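Local coordinates for protein DNMT2 (Spodoptera frugiperda, PDB 4H0N) that probably methylates a cytosine in the anticodon loop of tRNA(Asp) at carbon 5, and also DNA cytosines, using S-adenosyl-L-methionine as methyl donor, at residues A[7-12]-A[71-76]; A[116-121]-A[159-164]. The protein carries 3 engineered substitutions. All coordinates share one frame; numbering follows the deposited sequence.

Contact 1 (A[7-12]-A[71-76]). With SAH (S-adenosyl-L-homocysteine), chain E.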
# COMPACT_ATOMS: atom_id res chain seq x y z
N LEU A 7 3.91 -10.88 -13.93
CA LEU A 7 2.73 -11.42 -13.29
C LEU A 7 2.50 -10.61 -12.02
O LEU A 7 3.37 -10.55 -11.15
CB LEU A 7 2.92 -12.89 -12.95
CG LEU A 7 1.72 -13.52 -12.25
CD1 LEU A 7 0.45 -13.24 -13.02
CD2 LEU A 7 1.94 -15.02 -12.09
N GLU A 8 1.34 -9.99 -11.93
CA GLU A 8 1.02 -9.12 -10.81
C GLU A 8 -0.02 -9.78 -9.91
O GLU A 8 -1.20 -9.79 -10.23
CB GLU A 8 0.51 -7.78 -11.34
CG GLU A 8 0.25 -6.73 -10.29
CD GLU A 8 -0.43 -5.52 -10.89
OE1 GLU A 8 -0.55 -4.49 -10.19
OE2 GLU A 8 -0.86 -5.61 -12.07
N LEU A 9 0.44 -10.32 -8.78
CA LEU A 9 -0.43 -11.07 -7.87
C LEU A 9 -0.97 -10.21 -6.75
O LEU A 9 -0.26 -9.34 -6.24
CB LEU A 9 0.33 -12.24 -7.26
CG LEU A 9 0.95 -13.21 -8.25
CD1 LEU A 9 1.64 -14.32 -7.48
CD2 LEU A 9 -0.13 -13.76 -9.17
N TYR A 10 -2.20 -10.48 -6.35
CA TYR A 10 -2.91 -9.63 -5.39
C TYR A 10 -2.88 -8.20 -5.91
O TYR A 10 -2.52 -7.26 -5.20
CB TYR A 10 -2.26 -9.73 -4.01
CG TYR A 10 -1.99 -11.15 -3.57
CD1 TYR A 10 -0.74 -11.73 -3.76
CD2 TYR A 10 -2.97 -11.92 -2.97
CE1 TYR A 10 -0.48 -13.02 -3.35
CE2 TYR A 10 -2.72 -13.21 -2.56
CZ TYR A 10 -1.47 -13.76 -2.75
OH TYR A 10 -1.20 -15.06 -2.35
N SER A 11 -3.27 -8.06 -7.18
CA SER A 11 -3.11 -6.83 -7.94
C SER A 11 -3.82 -5.62 -7.34
O SER A 11 -3.36 -4.49 -7.53
CB SER A 11 -3.56 -7.04 -9.39
OG SER A 11 -4.92 -7.41 -9.44
N GLY A 12 -4.92 -5.85 -6.64
CA GLY A 12 -5.70 -4.77 -6.05
C GLY A 12 -6.17 -3.76 -7.08
O GLY A 12 -6.68 -4.13 -8.13
N ASP A 71 8.49 -13.57 -16.42
CA ASP A 71 9.84 -13.70 -15.89
C ASP A 71 9.94 -12.91 -14.59
O ASP A 71 10.94 -12.98 -13.88
CB ASP A 71 10.87 -13.17 -16.89
CG ASP A 71 10.74 -11.67 -17.15
OD1 ASP A 71 9.60 -11.18 -17.25
OD2 ASP A 71 11.77 -10.98 -17.26
N THR A 72 8.87 -12.17 -14.30
CA THR A 72 8.84 -11.22 -13.20
C THR A 72 7.53 -11.30 -12.44
O THR A 72 6.46 -11.23 -13.04
CB THR A 72 9.03 -9.77 -13.71
OG1 THR A 72 10.28 -9.66 -14.41
CG2 THR A 72 9.01 -8.77 -12.55
N ILE A 73 7.61 -11.44 -11.12
CA ILE A 73 6.41 -11.47 -10.28
C ILE A 73 6.36 -10.27 -9.32
O ILE A 73 7.32 -10.01 -8.59
CB ILE A 73 6.30 -12.80 -9.50
CG1 ILE A 73 6.09 -13.97 -10.46
CG2 ILE A 73 5.17 -12.74 -8.49
CD1 ILE A 73 6.08 -15.32 -9.78
N LEU A 74 5.25 -9.54 -9.36
CA LEU A 74 5.00 -8.45 -8.42
C LEU A 74 3.83 -8.83 -7.52
O LEU A 74 2.74 -9.15 -8.01
CB LEU A 74 4.68 -7.15 -9.16
CG LEU A 74 5.77 -6.64 -10.10
CD1 LEU A 74 5.33 -5.32 -10.71
CD2 LEU A 74 7.09 -6.49 -9.36
N MET A 75 4.04 -8.81 -6.22
CA MET A 75 3.03 -9.34 -5.32
C MET A 75 2.97 -8.66 -3.96
O MET A 75 3.99 -8.37 -3.35
CB MET A 75 3.24 -10.84 -5.15
CG MET A 75 4.59 -11.21 -4.59
SD MET A 75 4.69 -12.99 -4.33
CE MET A 75 6.32 -13.15 -3.62
N SER A 76 1.75 -8.43 -3.48
CA SER A 76 1.56 -7.93 -2.13
C SER A 76 0.49 -8.74 -1.40
O SER A 76 -0.63 -8.27 -1.21
CB SER A 76 1.21 -6.43 -2.14
OG SER A 76 0.26 -6.13 -3.14
N SAH E . -1.22 -4.09 -3.84
CA SAH E . -2.61 -4.08 -4.27
CB SAH E . -3.54 -4.86 -3.32
CG SAH E . -2.93 -5.48 -2.07
SD SAH E . -4.20 -5.81 -0.81
C SAH E . -3.13 -2.67 -4.53
O SAH E . -4.29 -2.35 -4.26
OXT SAH E . -2.41 -1.81 -5.03
C5' SAH E . -4.35 -7.55 -1.27
C4' SAH E . -5.46 -7.84 -2.28
O4' SAH E . -5.32 -9.17 -2.76
C3' SAH E . -6.87 -7.74 -1.71
O3' SAH E . -7.53 -6.63 -2.28
C2' SAH E . -7.57 -9.03 -2.09
O2' SAH E . -8.75 -8.78 -2.81
C1' SAH E . -6.58 -9.77 -2.97
N9 SAH E . -6.52 -11.21 -2.63
C8 SAH E . -6.53 -11.77 -1.38
N7 SAH E . -6.45 -13.12 -1.50
C5 SAH E . -6.39 -13.43 -2.82
C6 SAH E . -6.30 -14.64 -3.50
N6 SAH E . -6.26 -15.79 -2.82
N1 SAH E . -6.25 -14.65 -4.87
C2 SAH E . -6.29 -13.45 -5.57
N3 SAH E . -6.38 -12.26 -4.89
C4 SAH E . -6.43 -12.24 -3.54
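Tyr10 and Ser76, just past the ends of two neighbouring strands, touch each other and both reach S-adenosyl-L-homocysteine. Strands 4-9 and 72-75 run parallel in the middle of the Rossmann-like sheet of a class I methyltransferase, and as in that fold the cofactor sits beyond their C-terminal ends. At Tyr10 the backbone turns to positive phi (54°), which ends the strand, and CG anti to the carbonyl carbon puts the CD1 edge of the ring by Met75 and the CD2 side by the ligand. Met75 CB meets it at an edge, near the ring plane, 4.3 Å from CD1. The ligand's O4' also lies in the plane, while its adenine atom C4 approaches CD2 obliquely at 3.5 Å. Tyr10 CB in turn rests 3.6 Å from Ser76 O.

Behind this tip the backbones are sewn together in regular parallel fashion. Leu7 N bonds to Thr72 O, Leu74 N to Leu7 O, and Leu9 N to Leu74 O, the last at 2.7 Å. On the face carrying Leu7, Leu9, Ile73 and Met75, Leu9 reaches across Ile73, CD1 to CG2 at 4.0 Å, and CB of Leu9 abuts CB of Met75. Helix 99-105 packs on this face through Leu102, with Phe99 against Met75. On the other face Glu8 runs out extended, its carboxylate bonded to Tyr43 OH and to His17 N. Ser76 OG, placed between the backbone N and the carbonyl carbon (chi1 44°), accepts a hydrogen bond of 2.6 Å from the amino N of the ligand.

Contact 2 (A[116-121]-A[159-164]); sequences LMENVK and RLRYYC
The stem of Glu118 lies alongside the ring of Tyr163, while OE2 turns away from it toward Arg161. Its CG rests 3.5 Å from Tyr163 CE1, carboxylate and ring planes 73° apart. With CG anti to the backbone N (chi1 179°) and the chain extended beyond it, the carboxylate is carried to the guanidinium edge of Arg161, where OE2 and NE form a long salt bridge of 3.6 Å. The two planes stand 74° apart, far from a flat, two-pronged pairing. An alanine here removes the carboxylate, so Arg161 would probably lose its acidic partner and be freer to turn, with a gap beside Tyr163 where CG had packed.

On the sheet face that carries Met117, Asn119, Tyr162 and Cys164, Met117, bent at chi3, brings CE in the Tyr162 ring plane to the edge at CE2, 3.5 Å away, and Asn119 CB closes obliquely on CD2. The Tyr162 hydroxyl bonds to Glu145, and Phe123 meets the ring edge-to-face.

Between the two layers of side chains, strands 114-119 and 161-168 are antiparallel. Met117 and Cys164 exchange two backbone bonds, as do Asn119 and Tyr162, with the Glu118-Tyr163 pair non-hydrogen-bonded between them. Farther out, Arg161 NH2 sits 3.2 Å above the guanidinium of Arg159, over its centre, and Arg159 NH2 is held by Ser318 O. The Glu-Asn-Val and Arg-Leu-Arg runs match motifs VI and VIII of the C5-methyltransferases; as in this family, the motif VI glutamate probably faces the target cytosine, which fits Glu118 lying near the cofactor. OE2 is 5.2 Å from Arg159 NH2, near but not touching, and the carboxylate probably offsets some of the repulsion between two guanidinium groups lying this close.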
# COMPACT_ATOMS: atom_id res chain seq x y z
N LEU A 116 9.42 -9.28 -6.69
CA LEU A 116 9.32 -8.21 -5.71
C LEU A 116 8.05 -8.39 -4.89
O LEU A 116 6.96 -8.45 -5.44
CB LEU A 116 9.31 -6.83 -6.38
CG LEU A 116 9.37 -5.61 -5.44
CD1 LEU A 116 10.10 -4.47 -6.14
CD2 LEU A 116 7.99 -5.14 -4.98
N MET A 117 8.21 -8.46 -3.57
CA MET A 117 7.06 -8.58 -2.69
C MET A 117 7.01 -7.48 -1.64
O MET A 117 8.01 -7.19 -0.99
CB MET A 117 7.06 -9.95 -2.00
CG MET A 117 6.03 -10.08 -0.88
SD MET A 117 6.40 -11.39 0.29
CE MET A 117 8.16 -11.15 0.51
N GLU A 118 5.83 -6.88 -1.48
CA GLU A 118 5.54 -6.02 -0.33
C GLU A 118 4.80 -6.82 0.74
O GLU A 118 4.04 -7.74 0.43
CB GLU A 118 4.71 -4.80 -0.75
CG GLU A 118 4.38 -3.87 0.42
CD GLU A 118 3.29 -2.86 0.09
OE1 GLU A 118 3.46 -2.11 -0.89
OE2 GLU A 118 2.28 -2.82 0.82
N ASN A 119 5.01 -6.47 2.01
CA ASN A 119 4.36 -7.17 3.10
C ASN A 119 4.15 -6.25 4.29
O ASN A 119 4.56 -5.10 4.26
CB ASN A 119 5.17 -8.41 3.49
CG ASN A 119 4.30 -9.64 3.66
OD1 ASN A 119 3.40 -9.66 4.49
ND2 ASN A 119 4.56 -10.66 2.86
N VAL A 120 3.51 -6.75 5.34
CA VAL A 120 3.26 -5.92 6.52
C VAL A 120 4.51 -5.81 7.37
O VAL A 120 5.40 -6.65 7.27
CB VAL A 120 2.12 -6.48 7.41
CG1 VAL A 120 0.78 -6.35 6.71
CG2 VAL A 120 2.40 -7.93 7.80
N LYS A 121 4.57 -4.77 8.19
CA LYS A 121 5.61 -4.65 9.18
C LYS A 121 5.50 -5.86 10.10
O LYS A 121 4.41 -6.18 10.56
CB LYS A 121 5.44 -3.36 9.98
CG LYS A 121 6.73 -2.80 10.57
CD LYS A 121 7.25 -3.65 11.72
CE LYS A 121 8.74 -3.45 11.93
NZ LYS A 121 9.32 -4.55 12.76
N ARG A 159 4.32 4.83 6.18
CA ARG A 159 3.75 3.60 5.67
C ARG A 159 4.85 2.55 5.72
O ARG A 159 5.33 2.08 4.69
CB ARG A 159 3.21 3.78 4.25
CG ARG A 159 2.21 2.72 3.83
CD ARG A 159 1.56 3.08 2.51
NE ARG A 159 0.70 2.02 2.00
CZ ARG A 159 -0.58 1.87 2.32
NH1 ARG A 159 -1.16 2.70 3.17
NH2 ARG A 159 -1.28 0.87 1.80
N LEU A 160 5.26 2.23 6.94
CA LEU A 160 6.29 1.25 7.18
C LEU A 160 5.86 -0.12 6.66
O LEU A 160 4.84 -0.67 7.08
CB LEU A 160 6.60 1.20 8.68
CG LEU A 160 7.83 0.39 9.11
CD1 LEU A 160 9.06 0.76 8.29
CD2 LEU A 160 8.08 0.59 10.59
N ARG A 161 6.64 -0.65 5.72
CA ARG A 161 6.33 -1.93 5.08
C ARG A 161 7.59 -2.77 4.90
O ARG A 161 8.71 -2.25 4.81
CB ARG A 161 5.69 -1.69 3.72
CG ARG A 161 4.33 -1.04 3.77
CD ARG A 161 3.36 -1.93 4.52
NE ARG A 161 1.97 -1.66 4.17
CZ ARG A 161 1.18 -0.81 4.83
NH1 ARG A 161 1.65 -0.15 5.88
NH2 ARG A 161 -0.07 -0.64 4.45
N TYR A 162 7.40 -4.08 4.83
CA TYR A 162 8.47 -5.02 4.53
C TYR A 162 8.57 -5.17 3.02
O TYR A 162 7.56 -5.22 2.33
CB TYR A 162 8.17 -6.37 5.16
CG TYR A 162 9.04 -7.50 4.67
CD1 TYR A 162 10.23 -7.83 5.33
CD2 TYR A 162 8.68 -8.26 3.56
CE1 TYR A 162 11.03 -8.87 4.88
CE2 TYR A 162 9.47 -9.29 3.11
CZ TYR A 162 10.64 -9.59 3.77
OH TYR A 162 11.43 -10.62 3.31
N TYR A 163 9.80 -5.27 2.52
CA TYR A 163 10.02 -5.55 1.10
C TYR A 163 11.11 -6.58 0.90
O TYR A 163 12.08 -6.64 1.65
CB TYR A 163 10.39 -4.28 0.34
CG TYR A 163 9.31 -3.23 0.34
CD1 TYR A 163 8.30 -3.25 -0.62
CD2 TYR A 163 9.30 -2.22 1.29
CE1 TYR A 163 7.32 -2.28 -0.63
CE2 TYR A 163 8.31 -1.26 1.30
CZ TYR A 163 7.33 -1.29 0.33
OH TYR A 163 6.35 -0.33 0.32
N CYS A 164 10.95 -7.38 -0.14
CA CYS A 164 11.98 -8.32 -0.55
C CYS A 164 12.17 -8.25 -2.06
O CYS A 164 11.23 -8.49 -2.82
CB CYS A 164 11.61 -9.73 -0.12
SG CYS A 164 12.84 -10.97 -0.56

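How the contacts relate
Contacts 1 and 2 are consecutive pieces of one sheet, their centres about 13 Å apart, with strand 72-75 next to strand 114-119. Two probable hydrogen bonds join them: Ile73 O to Leu116 N at 2.9 Å and Met75 O to Glu118 N at 3.0 Å. Leu74 CD2 packs on Leu116 CB at 3.7 Å. Contact 1 holds the ligand directly. Contact 2 stands a step further off, the side chain of Glu118 about 4 Å from that of Ser76 and about 6 Å from S-adenosyl-L-homocysteine. Val120 comes within about 4 Å, side chain to side chain, of Cys79, the probable active-site residue, consistent with both contacts lying beside the cofactor and the probable reaction centre.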